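PDB 5CFI: BIS(5'-nucleosyl)-tetraphosphatase (Diadenosine tetraphosphatase), putative from Plasmodium falciparum, which probably hydrolyses diadenosine tetraphosphate asymmetrically, as a nucleotide-binding member of the Nudix hydrolase family. Local coordinates for residues G10-R15 with F32-A37. Numbering follows the deposited sequence.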
# COMPACT_ATOMS: atom_id res chain seq x y z
N GLY B 10 7.41 2.20 1.97
CA GLY B 10 6.69 1.22 1.20
C GLY B 10 6.14 1.80 -0.07
O GLY B 10 6.09 3.02 -0.28
N ILE B 11 5.71 0.90 -0.93
CA ILE B 11 4.97 1.33 -2.10
C ILE B 11 3.51 1.04 -1.96
O ILE B 11 3.15 -0.09 -1.73
CB ILE B 11 5.50 0.68 -3.34
CG1 ILE B 11 6.84 1.35 -3.63
CG2 ILE B 11 4.52 0.87 -4.45
CD1 ILE B 11 7.26 1.26 -5.01
N LEU B 12 2.69 2.08 -2.05
CA LEU B 12 1.25 1.87 -2.14
C LEU B 12 0.91 1.52 -3.60
O LEU B 12 0.77 2.40 -4.46
CB LEU B 12 0.50 3.11 -1.68
CG LEU B 12 -1.02 3.05 -1.90
CD1 LEU B 12 -1.72 2.18 -0.85
CD2 LEU B 12 -1.57 4.45 -1.86
N LEU B 13 0.81 0.23 -3.86
CA LEU B 13 0.56 -0.28 -5.20
C LEU B 13 -0.95 -0.34 -5.53
O LEU B 13 -1.75 -1.01 -4.84
CB LEU B 13 1.20 -1.65 -5.35
CG LEU B 13 1.21 -2.23 -6.75
CD1 LEU B 13 2.02 -1.33 -7.66
CD2 LEU B 13 1.82 -3.61 -6.76
N CYS B 14 -1.33 0.36 -6.58
CA CYS B 14 -2.71 0.34 -7.04
C CYS B 14 -2.85 -0.41 -8.35
O CYS B 14 -1.88 -0.63 -9.06
CB CYS B 14 -3.27 1.76 -7.13
SG CYS B 14 -2.75 2.77 -8.50
N ARG B 15 -4.07 -0.86 -8.61
CA ARG B 15 -4.44 -1.48 -9.86
C ARG B 15 -5.81 -0.95 -10.21
O ARG B 15 -6.43 -0.24 -9.41
CB ARG B 15 -4.47 -3.00 -9.78
CG ARG B 15 -5.71 -3.58 -9.09
CD ARG B 15 -5.68 -5.10 -9.18
NE ARG B 15 -6.69 -5.78 -8.37
CZ ARG B 15 -6.74 -7.11 -8.21
NH1 ARG B 15 -5.85 -7.89 -8.81
NH2 ARG B 15 -7.69 -7.65 -7.46
N PHE B 32 -5.95 -0.81 -3.91
CA PHE B 32 -4.59 -0.83 -3.38
C PHE B 32 -4.26 -2.18 -2.77
O PHE B 32 -5.13 -2.86 -2.26
CB PHE B 32 -4.43 0.28 -2.35
CG PHE B 32 -5.01 1.59 -2.81
CD1 PHE B 32 -6.36 1.88 -2.62
CD2 PHE B 32 -4.22 2.51 -3.50
CE1 PHE B 32 -6.91 3.08 -3.09
CE2 PHE B 32 -4.75 3.71 -3.95
CZ PHE B 32 -6.11 3.99 -3.74
N LEU B 33 -3.00 -2.59 -2.87
CA LEU B 33 -2.59 -3.89 -2.37
C LEU B 33 -2.34 -3.85 -0.87
O LEU B 33 -1.63 -2.98 -0.38
CB LEU B 33 -1.33 -4.36 -3.10
CG LEU B 33 -0.74 -5.67 -2.56
CD1 LEU B 33 -1.80 -6.75 -2.52
CD2 LEU B 33 0.49 -6.08 -3.39
N PHE B 34 -2.93 -4.78 -0.14
CA PHE B 34 -2.76 -4.81 1.31
C PHE B 34 -2.39 -6.22 1.74
O PHE B 34 -3.04 -7.19 1.35
CB PHE B 34 -4.03 -4.33 2.02
CG PHE B 34 -4.06 -2.85 2.24
CD1 PHE B 34 -3.88 -2.33 3.52
CD2 PHE B 34 -4.25 -1.98 1.18
CE1 PHE B 34 -3.89 -0.96 3.74
CE2 PHE B 34 -4.26 -0.60 1.39
CZ PHE B 34 -4.07 -0.09 2.67
N LEU B 35 -1.31 -6.33 2.48
CA LEU B 35 -0.89 -7.63 3.00
C LEU B 35 -1.24 -7.76 4.47
O LEU B 35 -1.15 -6.79 5.22
CB LEU B 35 0.59 -7.81 2.78
CG LEU B 35 1.06 -7.24 1.45
CD1 LEU B 35 2.56 -7.22 1.44
CD2 LEU B 35 0.50 -8.08 0.31
N LYS B 36 -1.67 -8.95 4.87
CA LYS B 36 -2.03 -9.19 6.27
C LYS B 36 -0.88 -9.85 7.03
O LYS B 36 -0.53 -11.00 6.74
CB LYS B 36 -3.26 -10.08 6.39
CG LYS B 36 -3.88 -9.97 7.78
CD LYS B 36 -4.79 -11.13 8.04
CE LYS B 36 -5.32 -11.08 9.44
NZ LYS B 36 -6.28 -12.19 9.61
N ALA B 37 -0.34 -9.12 8.01
CA ALA B 37 0.83 -9.57 8.77
C ALA B 37 0.52 -10.91 9.39
O ALA B 37 -0.59 -11.12 9.92
CB ALA B 37 1.21 -8.56 9.81
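Leu-12 and Cys-14 both pack against the ring of Phe-32, meeting it at the same ortho carbon. Leu-12 CG lies 3.6 Å from Phe-32 CD2; Leu-12 CD1 rests at the root of the ring, 3.6 Å from Phe-32 CB, while Leu-12 CD2 lies by Phe-32 CD2 and Phe-32 CE2. Cys-14 adds its CB, 3.8 Å from Phe-32 CD2. The ring leans across this way because Phe-32 CG is anti to its own carbonyl carbon (chi1 -45°). More loosely, Leu-12 CD1 approaches Phe-34 CE2 at 4.4 Å, so the leucine branch bridges two aromatic rings on one face of the sheet. The backbones join where Leu-33 N donates to Leu-13 O, 2.8 Å long with 148° at the hydrogen; the same oxygen receives a CA-H contact from Phe-32. Cys-14 and Phe-32 form an antiparallel non-hydrogen-bonded pair; the segments' N-to-C directions stand at 125°, well short of antiparallel, and the strands part toward Gly-10 and Ala-37. They belong to the curled mixed sheet of the Nudix fold, flanked by helices 57-69 and 134-148. On the other face, Leu-13 and Leu-33 meet through their CB atoms. Strand 92-103 runs parallel to 6-16 and hydrogen-bonds to Leu-12 and Cys-14. Pro-46 of strand 44-50 meets Leu-12 and Phe-34 on the aromatic face, while Trp-121 of strand 116-122 and Thr-69 of helix 57-69 cover Leu-33.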